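Local coordinates for protein alpha,alpha-trehalose-phosphate synthase (UDP-forming) (Burkholderia multivorans, PDB 5UOF) that belongs to glycosyltransferase family 20, enzymes of the GT-B fold in which two Rossmann-like domains face each other across a cleft, at residues 34-39 / 450-454; 10-16 / 133-139; 93-98 / 172-176; 193-197 / 372-376. All blocks are in the same frame, centred on the assembly; numbering follows the deposited sequence. Where two conformers were deposited one is given.

Overall arrangement
Contacts 1 and 2 lie in the N-terminal Rossmann-like half and touch directly, their centres about 13 Å apart: Trp453 packs on Trp137 and His139, and Ala39 on Leu12. Contact 2 pairs two central strands of the ten-stranded sheet, and contact 1 packs helix 450-472 against helix 32-43, which lies on that sheet. Contact 4 leaves the same sheet at strand 191-194 and meets a loop of the other domain; its nearest atoms are about 6 Å from contact 1 and about 7 Å from contact 3. Contact 3, beside the second subunit, is about 29 Å from contact 1 between centres. The sodium ion is bound elsewhere, by Arg360, Ser362 and Gln385.

Contact 1 of 4, residues 34-39 / 450-454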
loop_
_atom_site.group_PDB
_atom_site.type_symbol
_atom_site.label_atom_id
_atom_site.label_comp_id
_atom_site.label_asym_id
_atom_site.label_seq_id
_atom_site.Cartn_x
_atom_site.Cartn_y
_atom_site.Cartn_z
ATOM N N VAL A 34 15.222 -1.109 -28.696
ATOM C CA VAL A 34 15.270 0.226 -29.283
ATOM C C VAL A 34 15.813 1.231 -28.270
ATOM O O VAL A 34 16.462 2.218 -28.648
ATOM C CB VAL A 34 13.888 0.635 -29.834
ATOM C CG1 VAL A 34 12.875 0.741 -28.723
ATOM C CG2 VAL A 34 13.978 1.948 -30.595
ATOM N N GLY A 35 15.614 0.974 -26.974
ATOM C CA GLY A 35 16.161 1.860 -25.960
ATOM C C GLY A 35 17.674 1.815 -25.837
ATOM O O GLY A 35 18.303 2.839 -25.569
ATOM N N VAL A 36 18.286 0.650 -26.038
ATOM C CA VAL A 36 19.711 0.500 -25.746
ATOM C C VAL A 36 20.578 0.252 -26.965
ATOM O O VAL A 36 21.812 0.263 -26.827
ATOM C CB VAL A 36 19.961 -0.621 -24.719
ATOM C CG1 VAL A 36 19.208 -0.339 -23.410
ATOM C CG2 VAL A 36 19.592 -1.969 -25.316
ATOM N N MET A 37 20.005 -0.005 -28.140
ATOM C CA MET A 37 20.849 -0.515 -29.221
ATOM C C MET A 37 21.854 0.533 -29.688
ATOM O O MET A 37 23.016 0.201 -29.965
ATOM C CB MET A 37 19.994 -1.010 -30.383
ATOM C CG MET A 37 20.788 -1.746 -31.458
ATOM S SD MET A 37 21.749 -3.139 -30.816
ATOM C CE MET A 37 20.462 -4.232 -30.219
ATOM N N ASP A 38 21.436 1.803 -29.768
ATOM C CA ASP A 38 22.357 2.854 -30.197
ATOM C C ASP A 38 23.581 2.925 -29.292
ATOM O O ASP A 38 24.700 3.162 -29.766
ATOM C CB ASP A 38 21.647 4.205 -30.230
ATOM C CG ASP A 38 20.869 4.432 -31.514
ATOM O OD1 ASP A 38 20.845 3.519 -32.369
ATOM O OD2 ASP A 38 20.286 5.526 -31.670
ATOM N N ALA A 39 23.387 2.734 -27.980
ATOM C CA ALA A 39 24.510 2.760 -27.050
ATOM C C ALA A 39 25.373 1.512 -27.186
ATOM O O ALA A 39 26.606 1.586 -27.103
ATOM C CB ALA A 39 23.999 2.907 -25.617
ATOM N N LEU A 450 12.999 8.966 -26.095
ATOM C CA LEU A 450 13.686 7.780 -25.587
ATOM C C LEU A 450 15.199 7.975 -25.507
ATOM O O LEU A 450 15.864 7.337 -24.675
ATOM C CB LEU A 450 13.343 6.577 -26.468
ATOM C CG LEU A 450 13.925 5.207 -26.103
ATOM C CD1 LEU A 450 13.629 4.864 -24.636
ATOM C CD2 LEU A 450 13.311 4.140 -27.009
ATOM N N SER A 451 15.767 8.849 -26.352
ATOM C CA SER A 451 17.207 9.061 -26.290
ATOM C C SER A 451 17.632 9.745 -24.996
ATOM O O SER A 451 18.788 9.599 -24.583
ATOM C CB SER A 451 17.685 9.881 -27.494
ATOM O OG SER A 451 17.393 11.254 -27.322
ATOM N N VAL A 452 16.728 10.477 -24.337
ATOM C CA VAL A 452 17.085 11.127 -23.079
ATOM C C VAL A 452 17.359 10.081 -22.001
ATOM O O VAL A 452 18.361 10.161 -21.287
ATOM C CB VAL A 452 15.991 12.123 -22.654
ATOM C CG1 VAL A 452 16.346 12.777 -21.313
ATOM C CG2 VAL A 452 15.812 13.187 -23.752
ATOM N N TRP A 453 16.485 9.079 -21.884
ATOM C CA TRP A 453 16.722 7.972 -20.955
ATOM C C TRP A 453 18.075 7.328 -21.206
ATOM O O TRP A 453 18.906 7.196 -20.298
ATOM C CB TRP A 453 15.600 6.943 -21.108
ATOM C CG TRP A 453 15.720 5.679 -20.310
ATOM C CD1 TRP A 453 15.481 5.521 -18.971
ATOM C CD2 TRP A 453 16.024 4.372 -20.819
ATOM N NE1 TRP A 453 15.656 4.202 -18.612
ATOM C CE2 TRP A 453 15.962 3.474 -19.732
ATOM C CE3 TRP A 453 16.338 3.875 -22.089
ATOM C CZ2 TRP A 453 16.216 2.116 -19.873
ATOM C CZ3 TRP A 453 16.582 2.525 -22.228
ATOM C CH2 TRP A 453 16.527 1.659 -21.126
ATOM N N ARG A 454 18.312 6.925 -22.450
ATOM C CA ARG A 454 19.548 6.244 -22.790
ATOM C C ARG A 454 20.760 7.129 -22.517
ATOM O O ARG A 454 21.715 6.716 -21.841
ATOM C CB ARG A 454 19.495 5.827 -24.257
ATOM C CG ARG A 454 20.835 5.443 -24.812
ATOM C CD ARG A 454 20.707 4.905 -26.229
ATOM N NE ARG A 454 20.379 5.932 -27.206
ATOM C CZ ARG A 454 19.206 6.034 -27.822
ATOM N NH1 ARG A 454 18.228 5.172 -27.563
ATOM N NH2 ARG A 454 19.012 7.002 -28.701
HETATM O O HOH W 1 20.068 8.616 -30.901
#
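Gly35 is where the two helices press together. With no side chain in the way, its CA comes to 3.8 Å from Leu450 CD2 and to the same 3.8 Å from Trp453 CZ3. The axes of the two short segments approach to 9.2 Å with a crossing angle of -59°. Trp453 presents a ring edge to the Gly35 carbonyl, and its CH2 corner lies 4.0 Å from Val36 CG1; Val34 CG1 packs on the branched end of Leu450.

Arg454 runs out extended and then bends at chi3 (71°), which swings its guanidinium alongside helix 34-39. Arg454 NH1 donates an almost straight bond (170°) to Gly35 O at 3.1 Å; the oxygen lies in the guanidinium plane, but the donor stands above the carbonyl plane. Ala39 CB rests 3.9 Å from Arg454 CD.

Toward solvent the fit is looser. The exposed Asp38 puts OD2 over one guanidinium face, 3.6 Å from Arg454 NH2, a salt bridge of charge alone with no N-H aimed at the oxygen. A water links the same two atoms, its bond to NH2 weak, while NH2 has a stronger partner in Tyr238 OH.

Helix 450-472 thus returns to the N-terminal domain, as the C-terminal helix does in many GT-B enzymes: Trp453 meets Phe162 of strand 159-162 edge-to-face, and Val36 and Ala39 of helix 32-43 sit on Val14 and Leu12 of strand 12-16.

Contact 2 of 4, residues 10-16 / 133-139; sequences SRLIVVS and DDLIWVH
Trp137 turns an indole edge to Leu12, whose CD2 lies 4.2 Å from Trp137 CE3, and takes His139 NE2 over the centre of one face; Phe457 also stacks on this ring. The imidazole of His139 meets Val15 O at its edge, in plane, and its ND1 is hydrogen-bonded to His164. These groups belong to two neighbouring parallel strands, 12-16 and 135-139, in the middle of the N-terminal Rossmann-like sheet.

The ladder is regular. Ile13 both gives and takes: its N bonds to Leu135 O at 2.6 Å, and its O receives Trp137 N. Val15 repeats the pattern with Trp137 O and His139 N, though the last bond, His139 N to Val15 O, is bent to 141°. Leu12, Val14, Leu135 and Trp137 share one face, where Leu12 and Val14 meet helix 32-43 and Trp137 meets Trp453 and Phe457 of helix 450-472; Ile13, Val15, Ile136 and Val138 fill the other.

Ahead of the strands the contact turns polar. Arg11 bends at chi3 (-55°) and runs beside Asp134, gripping it side-on: Arg11 NE donates to Asp134 OD1 at 3.0 Å and NH2 to Asp134 OD2 at 2.7 Å, both on syn sides, though NE is tilted well out of the carboxylate plane. A water bridges Arg11 N and Asp134 OD1. One residue earlier in each segment, Ser10 OG donates to the anti side of Asp133 OD2 at 2.9 Å, tilted from its plane.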
loop_
_atom_site.group_PDB
_atom_site.type_symbol
_atom_site.label_atom_id
_atom_site.label_comp_id
_atom_site.label_asym_id
_atom_site.label_seq_id
_atom_site.Cartn_x
_atom_site.Cartn_y
_atom_site.Cartn_z
ATOM N N SER A 10 34.512 2.942 -23.339
ATOM C CA SER A 10 34.302 1.661 -22.688
ATOM C C SER A 10 33.061 0.969 -23.240
ATOM O O SER A 10 32.098 1.612 -23.671
ATOM C CB SER A 10 34.164 1.860 -21.182
ATOM O OG SER A 10 35.286 2.558 -20.670
ATOM N N ARG A 11 33.085 -0.361 -23.218
ATOM C CA ARG A 11 31.909 -1.120 -23.618
ATOM C C ARG A 11 30.777 -0.893 -22.631
ATOM O O ARG A 11 30.993 -0.847 -21.417
ATOM C CB ARG A 11 32.218 -2.614 -23.688
ATOM C CG ARG A 11 33.305 -2.970 -24.690
ATOM C CD ARG A 11 33.403 -4.471 -24.841
ATOM N NE ARG A 11 33.608 -5.136 -23.556
ATOM C CZ ARG A 11 33.725 -6.451 -23.411
ATOM N NH1 ARG A 11 33.651 -7.244 -24.472
ATOM N NH2 ARG A 11 33.901 -6.976 -22.198
ATOM N N LEU A 12 29.570 -0.737 -23.168
ATOM C CA LEU A 12 28.354 -0.870 -22.384
ATOM C C LEU A 12 27.962 -2.339 -22.352
ATOM O O LEU A 12 27.884 -2.989 -23.399
ATOM C CB LEU A 12 27.227 -0.031 -22.984
ATOM C CG LEU A 12 25.902 -0.092 -22.219
ATOM C CD1 LEU A 12 26.061 0.496 -20.823
ATOM C CD2 LEU A 12 24.797 0.618 -23.012
ATOM N N ILE A 13 27.738 -2.861 -21.152
ATOM C CA ILE A 13 27.264 -4.220 -20.948
ATOM C C ILE A 13 25.828 -4.104 -20.463
ATOM O O ILE A 13 25.586 -3.679 -19.331
ATOM C CB ILE A 13 28.132 -4.984 -19.931
ATOM C CG1 ILE A 13 29.628 -4.796 -20.241
ATOM C CG2 ILE A 13 27.726 -6.468 -19.848
ATOM C CD1 ILE A 13 30.100 -5.357 -21.570
ATOM N N VAL A 14 24.874 -4.450 -21.318
ATOM C CA VAL A 14 23.468 -4.480 -20.934
ATOM C C VAL A 14 23.141 -5.867 -20.400
ATOM O O VAL A 14 23.454 -6.878 -21.040
ATOM C CB VAL A 14 22.567 -4.118 -22.126
ATOM C CG1 VAL A 14 21.119 -4.483 -21.824
ATOM C CG2 VAL A 14 22.687 -2.631 -22.461
ATOM N N VAL A 15 22.513 -5.917 -19.227
ATOM C CA VAL A 15 22.073 -7.165 -18.612
ATOM C C VAL A 15 20.559 -7.070 -18.431
ATOM O O VAL A 15 20.069 -6.170 -17.732
ATOM C CB VAL A 15 22.774 -7.409 -17.266
ATOM C CG1 VAL A 15 22.255 -8.678 -16.603
ATOM C CG2 VAL A 15 24.288 -7.485 -17.453
ATOM N N SER A 16 19.816 -7.981 -19.066
ATOM C CA SER A 16 18.357 -7.943 -18.972
ATOM C C SER A 16 17.781 -9.348 -19.104
ATOM O O SER A 16 18.509 -10.337 -19.230
ATOM C CB SER A 16 17.757 -7.025 -20.037
ATOM O OG SER A 16 17.843 -7.609 -21.327
ATOM N N ASP A 133 37.116 -1.862 -17.492
ATOM C CA ASP A 133 36.483 -0.566 -17.711
ATOM C C ASP A 133 35.059 -0.676 -18.234
ATOM O O ASP A 133 34.439 0.357 -18.518
ATOM C CB ASP A 133 37.310 0.276 -18.690
ATOM C CG ASP A 133 37.376 -0.345 -20.074
ATOM O OD1 ASP A 133 37.584 -1.573 -20.166
ATOM O OD2 ASP A 133 37.206 0.391 -21.069
ATOM N N ASP A 134 34.533 -1.890 -18.381
ATOM C CA ASP A 134 33.174 -2.057 -18.876
ATOM C C ASP A 134 32.185 -1.304 -17.996
ATOM O O ASP A 134 32.302 -1.291 -16.765
ATOM C CB ASP A 134 32.790 -3.535 -18.918
ATOM C CG ASP A 134 33.479 -4.300 -20.038
ATOM O OD1 ASP A 134 33.991 -3.661 -20.987
ATOM O OD2 ASP A 134 33.486 -5.548 -19.962
ATOM N N LEU A 135 31.205 -0.677 -18.637
ATOM C CA LEU A 135 30.065 -0.088 -17.943
ATOM C C LEU A 135 28.902 -1.073 -17.997
ATOM O O LEU A 135 28.484 -1.481 -19.087
ATOM C CB LEU A 135 29.682 1.242 -18.590
ATOM C CG LEU A 135 30.838 2.216 -18.814
ATOM C CD1 LEU A 135 30.390 3.408 -19.654
ATOM C CD2 LEU A 135 31.420 2.688 -17.492
ATOM N N ILE A 136 28.367 -1.443 -16.833
ATOM C CA ILE A 136 27.351 -2.487 -16.734
ATOM C C ILE A 136 26.019 -1.843 -16.383
ATOM O O ILE A 136 25.936 -1.078 -15.415
ATOM C CB ILE A 136 27.741 -3.547 -15.693
ATOM C CG1 ILE A 136 29.163 -4.056 -15.995
ATOM C CG2 ILE A 136 26.749 -4.697 -15.703
ATOM C CD1 ILE A 136 29.657 -5.075 -14.987
ATOM N N TRP A 137 24.977 -2.180 -17.149
ATOM C CA TRP A 137 23.636 -1.611 -16.981
ATOM C C TRP A 137 22.627 -2.747 -16.840
ATOM O O TRP A 137 22.313 -3.427 -17.825
ATOM C CB TRP A 137 23.287 -0.715 -18.165
ATOM C CG TRP A 137 22.048 0.122 -17.950
ATOM C CD1 TRP A 137 21.253 0.151 -16.841
ATOM C CD2 TRP A 137 21.482 1.045 -18.880
ATOM N NE1 TRP A 137 20.222 1.043 -17.021
ATOM C CE2 TRP A 137 20.343 1.608 -18.265
ATOM C CE3 TRP A 137 21.834 1.459 -20.174
ATOM C CZ2 TRP A 137 19.549 2.554 -18.902
ATOM C CZ3 TRP A 137 21.030 2.406 -20.807
ATOM C CH2 TRP A 137 19.910 2.939 -20.166
ATOM N N VAL A 138 22.106 -2.935 -15.616
ATOM C CA VAL A 138 21.182 -4.014 -15.263
ATOM C C VAL A 138 19.753 -3.487 -15.267
ATOM O O VAL A 138 19.475 -2.412 -14.717
ATOM C CB VAL A 138 21.540 -4.597 -13.882
ATOM C CG1 VAL A 138 20.597 -5.745 -13.516
ATOM C CG2 VAL A 138 23.004 -5.045 -13.859
ATOM N N HIS A 139 18.826 -4.260 -15.837
ATOM C CA HIS A 139 17.450 -3.807 -16.023
ATOM C C HIS A 139 16.453 -4.628 -15.226
ATOM O O HIS A 139 16.325 -5.839 -15.432
ATOM C CB HIS A 139 17.082 -3.814 -17.503
ATOM C CG HIS A 139 17.744 -2.710 -18.248
ATOM N ND1 HIS A 139 17.130 -1.492 -18.459
ATOM C CD2 HIS A 139 19.002 -2.595 -18.730
ATOM C CE1 HIS A 139 17.971 -0.690 -19.086
ATOM N NE2 HIS A 139 19.114 -1.333 -19.257
HETATM O O HOH W 2 35.401 -1.776 -22.261
#

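Contact 3 of 4, residues 93-98 / 172-176; sequences TLWPVF and VLRLV
Val97 pushes its two methyls into the bend made by residues 172-176, overlapping Val176 above all: Val97 CG1 lies 3.7 Å from Val176 CG2. This is a helix, 89-98, packed against helix 170-173 and the type I beta turn from Leu173 to Val176, all in the N-terminal Rossmann-like domain. No hydrogen bond crosses between the two segments, and the fit is made by apolar groups, mostly valine and leucine methyls.

With CG1 anti to the backbone N (chi1 171°), Val97 brings that methyl close to the backbone as well, 3.2 Å from Val172 O, while its other methyl, CG2, reaches Leu175 CB at 4.1 Å. Val172 returns the contact, placing its CG1 3.7 Å from Val97 O. Val176 lies along the helix: its CG2 faces Val97, and its CG1 touches Leu94 CD2 and Thr93 CG2 one turn back.

Phe98 starts out away from the turn, but its ring swings round to lie beside Leu173, the two side chains pointing the same way. The ring edge also faces Val176 CG2, and Phe167 meets the ring steeply from elsewhere in the chain.

Residues 172-175 also meet the second subunit: Val172 packs on Val172 of that subunit, Leu175 on its Tyr414, and Arg174 forms a salt bridge with its Glu397. Back between the two segments, on the side of Leu173, Phe98 CE1 comes to 3.5 Å from Leu173 CD1.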
loop_
_atom_site.group_PDB
_atom_site.type_symbol
_atom_site.label_atom_id
_atom_site.label_comp_id
_atom_site.label_asym_id
_atom_site.label_seq_id
_atom_site.Cartn_x
_atom_site.Cartn_y
_atom_site.Cartn_z
ATOM N N THR A 93 6.101 -12.106 -5.167
ATOM C CA THR A 93 6.261 -11.208 -4.025
ATOM C C THR A 93 6.631 -9.797 -4.456
ATOM O O THR A 93 5.923 -8.851 -4.114
ATOM C CB THR A 93 7.328 -11.745 -3.047
ATOM O OG1 THR A 93 7.015 -13.082 -2.663
ATOM C CG2 THR A 93 7.386 -10.882 -1.791
ATOM N N LEU A 94 7.731 -9.627 -5.193
ATOM C CA LEU A 94 8.201 -8.291 -5.548
ATOM C C LEU A 94 7.188 -7.556 -6.409
ATOM O O LEU A 94 6.734 -6.454 -6.071
ATOM C CB LEU A 94 9.530 -8.378 -6.300
ATOM C CG LEU A 94 10.778 -8.640 -5.479
ATOM C CD1 LEU A 94 12.015 -8.473 -6.345
ATOM C CD2 LEU A 94 10.802 -7.698 -4.286
ATOM N N TRP A 95 6.827 -8.153 -7.540
ATOM C CA TRP A 95 5.916 -7.476 -8.463
ATOM C C TRP A 95 4.624 -7.027 -7.792
ATOM O O TRP A 95 4.279 -5.841 -7.917
ATOM C CB TRP A 95 5.636 -8.364 -9.684
ATOM C CG TRP A 95 4.855 -7.634 -10.740
ATOM C CD1 TRP A 95 5.363 -6.954 -11.808
ATOM C CD2 TRP A 95 3.434 -7.491 -10.809
ATOM N NE1 TRP A 95 4.340 -6.399 -12.545
ATOM C CE2 TRP A 95 3.148 -6.711 -11.951
ATOM C CE3 TRP A 95 2.375 -7.943 -10.014
ATOM C CZ2 TRP A 95 1.847 -6.381 -12.320
ATOM C CZ3 TRP A 95 1.081 -7.612 -10.381
ATOM C CH2 TRP A 95 0.832 -6.839 -11.531
ATOM N N PRO A 96 3.872 -7.872 -7.070
ATOM C CA PRO A 96 2.622 -7.350 -6.497
ATOM C C PRO A 96 2.842 -6.267 -5.453
ATOM O O PRO A 96 2.082 -5.287 -5.433
ATOM C CB PRO A 96 1.940 -8.599 -5.911
ATOM C CG PRO A 96 3.046 -9.604 -5.736
ATOM C CD PRO A 96 3.971 -9.334 -6.888
ATOM N N VAL A 97 3.854 -6.392 -4.587
ATOM C CA VAL A 97 4.048 -5.367 -3.565
ATOM C C VAL A 97 4.459 -4.047 -4.202
ATOM O O VAL A 97 3.967 -2.979 -3.820
ATOM C CB VAL A 97 5.075 -5.818 -2.511
ATOM C CG1 VAL A 97 5.414 -4.630 -1.594
ATOM C CG2 VAL A 97 4.518 -6.987 -1.687
ATOM N N PHE A 98 5.358 -4.093 -5.194
ATOM C CA PHE A 98 5.791 -2.854 -5.835
ATOM C C PHE A 98 4.665 -2.201 -6.630
ATOM O O PHE A 98 4.740 -0.999 -6.911
ATOM C CB PHE A 98 6.983 -3.102 -6.761
ATOM C CG PHE A 98 8.310 -3.279 -6.050
ATOM C CD1 PHE A 98 8.399 -3.925 -4.820
ATOM C CD2 PHE A 98 9.479 -2.831 -6.648
ATOM C CE1 PHE A 98 9.643 -4.114 -4.199
ATOM C CE2 PHE A 98 10.713 -2.996 -6.035
ATOM C CZ PHE A 98 10.798 -3.650 -4.805
ATOM N N VAL A 172 5.001 0.381 2.456
ATOM C CA VAL A 172 4.497 -0.661 1.572
ATOM C C VAL A 172 5.609 -1.634 1.204
ATOM O O VAL A 172 5.375 -2.843 1.108
ATOM C CB VAL A 172 3.865 -0.010 0.325
ATOM C CG1 VAL A 172 3.479 -1.063 -0.713
ATOM C CG2 VAL A 172 2.630 0.806 0.747
ATOM N N LEU A 173 6.825 -1.117 1.043
ATOM C CA LEU A 173 7.975 -1.982 0.765
ATOM C C LEU A 173 8.177 -3.029 1.857
ATOM O O LEU A 173 8.600 -4.160 1.567
ATOM C CB LEU A 173 9.251 -1.151 0.625
ATOM C CG LEU A 173 10.509 -1.970 0.288
ATOM C CD1 LEU A 173 10.419 -2.564 -1.125
ATOM C CD2 LEU A 173 11.785 -1.166 0.455
ATOM N N ARG A 174 7.889 -2.674 3.116
ATOM C CA ARG A 174 8.099 -3.599 4.228
ATOM C C ARG A 174 7.176 -4.809 4.181
ATOM O O ARG A 174 7.376 -5.749 4.960
ATOM C CB ARG A 174 7.944 -2.851 5.554
ATOM C CG ARG A 174 9.105 -1.909 5.826
ATOM C CD ARG A 174 8.850 -0.931 6.976
ATOM N NE ARG A 174 8.474 -1.600 8.219
ATOM C CZ ARG A 174 7.409 -1.278 8.946
ATOM N NH1 ARG A 174 6.618 -0.280 8.567
ATOM N NH2 ARG A 174 7.143 -1.940 10.064
ATOM N N LEU A 175 6.190 -4.825 3.284
ATOM C CA LEU A 175 5.413 -6.038 3.069
ATOM C C LEU A 175 6.247 -7.145 2.439
ATOM O O LEU A 175 5.855 -8.312 2.507
ATOM C CB LEU A 175 4.199 -5.733 2.199
ATOM C CG LEU A 175 3.294 -4.672 2.841
ATOM C CD1 LEU A 175 2.119 -4.342 1.935
ATOM C CD2 LEU A 175 2.824 -5.123 4.191
ATOM N N VAL A 176 7.366 -6.802 1.810
ATOM C CA VAL A 176 8.340 -7.792 1.342
ATOM C C VAL A 176 9.239 -8.144 2.522
ATOM O O VAL A 176 10.016 -7.290 2.960
ATOM C CB VAL A 176 9.182 -7.244 0.175
ATOM C CG1 VAL A 176 10.202 -8.286 -0.267
ATOM C CG2 VAL A 176 8.309 -6.822 -1.003
#

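Contact 4 of 4, residues 193-197 / 372-376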
loop_
_atom_site.group_PDB
_atom_site.type_symbol
_atom_site.label_atom_id
_atom_site.label_comp_id
_atom_site.label_asym_id
_atom_site.label_seq_id
_atom_site.Cartn_x
_atom_site.Cartn_y
_atom_site.Cartn_z
ATOM N N GLY A 193 18.554 3.925 -10.790
ATOM C CA GLY A 193 17.633 4.778 -11.517
ATOM C C GLY A 193 16.208 4.282 -11.414
ATOM O O GLY A 193 15.957 3.074 -11.358
ATOM N N PHE A 194 15.279 5.237 -11.396
ATOM C CA PHE A 194 13.857 4.990 -11.242
ATOM C C PHE A 194 13.078 5.713 -12.333
ATOM O O PHE A 194 13.587 6.618 -12.999
ATOM C CB PHE A 194 13.363 5.458 -9.868
ATOM C CG PHE A 194 14.044 4.765 -8.722
ATOM C CD1 PHE A 194 13.543 3.576 -8.235
ATOM C CD2 PHE A 194 15.192 5.300 -8.158
ATOM C CE1 PHE A 194 14.177 2.919 -7.189
ATOM C CE2 PHE A 194 15.828 4.658 -7.115
ATOM C CZ PHE A 194 15.309 3.467 -6.627
ATOM N N GLN A 195 11.809 5.332 -12.483
ATOM C CA GLN A 195 10.973 5.981 -13.490
ATOM C C GLN A 195 10.655 7.426 -13.111
ATOM O O GLN A 195 10.738 8.327 -13.956
ATOM C CB GLN A 195 9.684 5.183 -13.713
ATOM C CG GLN A 195 9.912 3.816 -14.414
ATOM C CD GLN A 195 9.970 3.907 -15.946
ATOM O OE1 GLN A 195 10.262 4.964 -16.522
ATOM N NE2 GLN A 195 9.666 2.794 -16.608
ATOM N N THR A 196 10.251 7.673 -11.857
ATOM C CA THR A 196 9.726 8.987 -11.490
ATOM C C THR A 196 10.399 9.505 -10.227
ATOM O O THR A 196 11.022 8.751 -9.481
ATOM C CB THR A 196 8.207 8.956 -11.253
ATOM O OG1 THR A 196 7.910 8.179 -10.084
ATOM C CG2 THR A 196 7.470 8.370 -12.462
ATOM N N ASP A 197 10.248 10.817 -9.994
ATOM C CA ASP A 197 10.765 11.402 -8.760
ATOM C C ASP A 197 10.160 10.733 -7.535
ATOM O O ASP A 197 10.842 10.573 -6.518
ATOM C CB ASP A 197 10.489 12.906 -8.725
ATOM C CG ASP A 197 11.250 13.608 -7.614
ATOM O OD1 ASP A 197 12.499 13.610 -7.658
ATOM O OD2 ASP A 197 10.603 14.153 -6.698
ATOM N N ASP A 372 1.211 1.860 -12.276
ATOM C CA ASP A 372 2.074 1.582 -13.423
ATOM C C ASP A 372 3.351 2.401 -13.285
ATOM O O ASP A 372 3.294 3.604 -13.017
ATOM C CB ASP A 372 1.336 1.927 -14.726
ATOM C CG ASP A 372 1.958 1.280 -15.962
ATOM O OD1 ASP A 372 3.205 1.287 -16.097
ATOM O OD2 ASP A 372 1.188 0.793 -16.818
ATOM N N GLY A 373 4.501 1.751 -13.453
ATOM C CA GLY A 373 5.757 2.479 -13.353
ATOM C C GLY A 373 5.838 3.656 -14.307
ATOM O O GLY A 373 6.457 4.680 -13.994
ATOM N N MET A 374 5.249 3.517 -15.494
ATOM C CA MET A 374 5.298 4.590 -16.481
ATOM C C MET A 374 4.038 4.551 -17.333
ATOM O O MET A 374 3.178 5.425 -17.201
ATOM C CB MET A 374 6.576 4.474 -17.335
ATOM C CG MET A 374 6.704 5.530 -18.447
ATOM S SD MET A 374 6.548 7.225 -17.830
ATOM C CE MET A 374 7.854 7.295 -16.594
ATOM N N ASN A 375 3.924 3.508 -18.164
ATOM C CA ASN A 375 2.875 3.234 -19.146
ATOM C C ASN A 375 3.217 3.890 -20.475
ATOM O O ASN A 375 2.928 5.071 -20.705
ATOM C CB ASN A 375 1.475 3.662 -18.695
ATOM C CG ASN A 375 0.407 3.013 -19.535
ATOM O OD1 ASN A 375 0.276 3.328 -20.714
ATOM N ND2 ASN A 375 -0.320 2.063 -18.959
ATOM N N LEU A 376 3.830 3.110 -21.366
ATOM C CA LEU A 376 4.195 3.631 -22.675
ATOM C C LEU A 376 3.011 3.693 -23.634
ATOM O O LEU A 376 3.046 4.480 -24.586
ATOM C CB LEU A 376 5.327 2.786 -23.272
ATOM C CG LEU A 376 6.622 2.813 -22.441
ATOM C CD1 LEU A 376 7.637 1.821 -22.986
ATOM C CD2 LEU A 376 7.221 4.218 -22.386
#
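Gln195 OE1 accepts a hydrogen bond from Ile235 N, and on the same oxygen sits the methyl of Met374, its CE 3.4 Å from Gln195 OE1. The other end of the amide is held too, since NE2 bonds to His164 O; with both ends engaged the rotation of the buried group is fixed. Gln195 bends at chi2 (-85°), which lays the amide across the Met374 side chain, with Gln195 NE2 3.6 Å from Met374 CB. Met374 in turn is folded at both chi2 and chi3, curling its methyl back toward Gln195.

Nearer the backbone, Gly373 O approaches Gln195 CB to 3.3 Å, and Thr196 adds its CG2 methyl 4.1 Å from the same carbonyl oxygen of Gly373. No hydrogen bond joins the two segments, so they meet by van der Waals contact alone.

The two segments come from different halves of the GT-B fold. Residues 193-197 carry the end of strand 191-194 in the N-terminal sheet and the loop after it, whereas 372-376 are the last part of the loop that follows strand 364-367 of the C-terminal sheet and leads into helix 376-384, so that the contact bridges the two domains, with Pro234, Ala401 and Glu404 also against Met374.

The loop is braced from within. Asp372 OD1 accepts from Met374 N at 3.1 Å (161°), an Asx turn. Asp372 OD2 takes Asn375 ND2 at 2.9 Å over a bent bond, the donor above the carboxylate plane, and forms a salt bridge with Lys278. Asn375 is itself the N-cap of the following helix, its OD1 accepting from Ala378 N; Thr196 OG1 caps helix 197-209 in the same way.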